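Local coordinates for tailspike protein (Acinetobacter phage vB_ApiP_P1, PDB 6E1R) that probably binds and hydrolyses surface polysaccharide of its Acinetobacter host, as a trimeric tailspike of the phage, at the interface of chains A and B. Numbering follows the deposited sequence. Chains: chain A/B, Tailspike protein.

The interface of chains A and B. Residues chain A 138-139, 225; chain B 128, 162-164, 192.
The backbones of A:Val138, B:Thr128, B:Ser163 and B:Gln192 all have positive phi, but psi differs widely, strongly negative at A:Val138 and positive at the other three; A:Val138 and A:Gln139 come from the short 3-10 helix 138-140. B:Ser163 sits in the middle of the patch. Its hydroxyl OG donates to the amide oxygen OE1 of A:Gln139 over 2.7 Å. It arrives in the carbonyl plane on a lone pair, with a C=O...donor angle of 125°. A:Gln139 reaches it by a fold in its chain: CG sits between the backbone N and the carbonyl carbon, and chi2 of -89° bends the amide over towards chain B. CB of A:Gln139 lies over the centre of the A:Tyr225 ring, 3.4 Å above its plane, which should help hold the phenol in place.

The phenol OH of A:Tyr225 then donates to OE1 of B:Gln192 at 2.8 Å, again in the carbonyl plane on a lone pair, though nearer the line of the C=O bond than in the serine pair. These two side chains come from opposite directions, B:Gln192 extended beyond CG, with ring and amide planes 64° apart. The same phenol OH lies 3.1 Å from OG of B:Ser163. For these hydroxyls to bond to each other, one would have to turn its proton away from its amide oxygen, making this an alternative rather than an addition. The two hydroxyls and two amide oxygens form a small polar cluster across the seam.

Carbon packing flanks this cluster. CG2 of A:Val138 rests 3.6 Å from CB of B:Ser163, while the methyl CG2 of B:Thr128 meets the amide of A:Gln139, 3.5 Å from its CD.

The chain is the part of the tailspike without its N-terminal region. The patch lies between neighbouring subunits of the trimer, towards the N-terminal part of the elongated body of stacked strands, probably a beta-helix, where 3-10 helix 138-140 and the loop of A:Tyr225 face loops of the next chain, among them the one leading into strand 164-167.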
loop_
_atom_site.group_PDB
_atom_site.type_symbol
_atom_site.label_atom_id
_atom_site.label_comp_id
_atom_site.label_asym_id
_atom_site.label_seq_id
_atom_site.Cartn_x
_atom_site.Cartn_y
_atom_site.Cartn_z
ATOM N N VAL A 138 -11.582 -1.616 -23.728
ATOM C CA VAL A 138 -11.717 -0.219 -23.323
ATOM C C VAL A 138 -12.859 0.452 -24.081
ATOM O O VAL A 138 -14.034 0.178 -23.813
ATOM C CB VAL A 138 -10.390 0.543 -23.499
ATOM C CG1 VAL A 138 -10.420 1.857 -22.731
ATOM C CG2 VAL A 138 -9.229 -0.310 -23.016
ATOM N N GLN A 139 -12.532 1.328 -25.038
ATOM C CA GLN A 139 -13.565 2.161 -25.648
ATOM C C GLN A 139 -14.442 1.400 -26.633
ATOM O O GLN A 139 -15.540 1.872 -26.949
ATOM C CB GLN A 139 -12.946 3.375 -26.349
ATOM C CG GLN A 139 -12.184 3.063 -27.624
ATOM C CD GLN A 139 -10.724 2.756 -27.373
ATOM O OE1 GLN A 139 -10.359 2.227 -26.324
ATOM N NE2 GLN A 139 -9.877 3.095 -28.338
ATOM N N TYR A 225 -12.951 8.872 -22.992
ATOM C CA TYR A 225 -13.570 8.864 -24.307
ATOM C C TYR A 225 -14.932 9.545 -24.241
ATOM O O TYR A 225 -15.608 9.526 -23.209
ATOM C CB TYR A 225 -13.717 7.435 -24.832
ATOM C CG TYR A 225 -12.414 6.671 -24.859
ATOM C CD1 TYR A 225 -11.560 6.759 -25.951
ATOM C CD2 TYR A 225 -12.032 5.871 -23.790
ATOM C CE1 TYR A 225 -10.363 6.065 -25.980
ATOM C CE2 TYR A 225 -10.837 5.176 -23.809
ATOM C CZ TYR A 225 -10.008 5.275 -24.907
ATOM O OH TYR A 225 -8.819 4.584 -24.931
ATOM N N THR B 128 -7.791 -1.800 -29.342
ATOM C CA THR B 128 -8.993 -2.321 -28.688
ATOM C C THR B 128 -9.113 -3.838 -28.806
ATOM O O THR B 128 -10.214 -4.385 -28.687
ATOM C CB THR B 128 -10.267 -1.655 -29.224
ATOM O OG1 THR B 128 -10.491 -2.062 -30.580
ATOM C CG2 THR B 128 -10.139 -0.143 -29.170
ATOM N N GLU B 162 -3.077 1.378 -28.876
ATOM C CA GLU B 162 -3.635 1.678 -27.565
ATOM C C GLU B 162 -4.914 0.882 -27.329
ATOM O O GLU B 162 -5.641 0.544 -28.266
ATOM C CB GLU B 162 -3.915 3.177 -27.437
ATOM C CG GLU B 162 -4.314 3.627 -26.041
ATOM C CD GLU B 162 -4.628 5.105 -25.971
ATOM O OE1 GLU B 162 -4.503 5.790 -27.008
ATOM O OE2 GLU B 162 -4.969 5.590 -24.872
ATOM N N SER B 163 -5.158 0.563 -26.054
ATOM C CA SER B 163 -6.325 -0.185 -25.598
ATOM C C SER B 163 -6.232 -1.640 -26.033
ATOM O O SER B 163 -6.283 -1.945 -27.229
ATOM C CB SER B 163 -7.627 0.444 -26.107
ATOM O OG SER B 163 -7.767 1.776 -25.645
ATOM N N SER B 164 -6.071 -2.543 -25.069
ATOM C CA SER B 164 -6.013 -3.968 -25.354
ATOM C C SER B 164 -6.259 -4.729 -24.060
ATOM O O SER B 164 -6.229 -4.164 -22.965
ATOM C CB SER B 164 -4.675 -4.369 -25.987
ATOM O OG SER B 164 -3.581 -3.938 -25.202
ATOM N N GLN B 192 -2.647 1.242 -22.247
ATOM C CA GLN B 192 -3.947 0.898 -21.668
ATOM C C GLN B 192 -4.283 -0.578 -21.880
ATOM O O GLN B 192 -5.324 -0.939 -22.428
ATOM C CB GLN B 192 -5.051 1.801 -22.225
ATOM C CG GLN B 192 -4.915 3.261 -21.821
ATOM C CD GLN B 192 -6.085 4.105 -22.285
ATOM O OE1 GLN B 192 -6.751 3.776 -23.265
ATOM N NE2 GLN B 192 -6.346 5.197 -21.575
#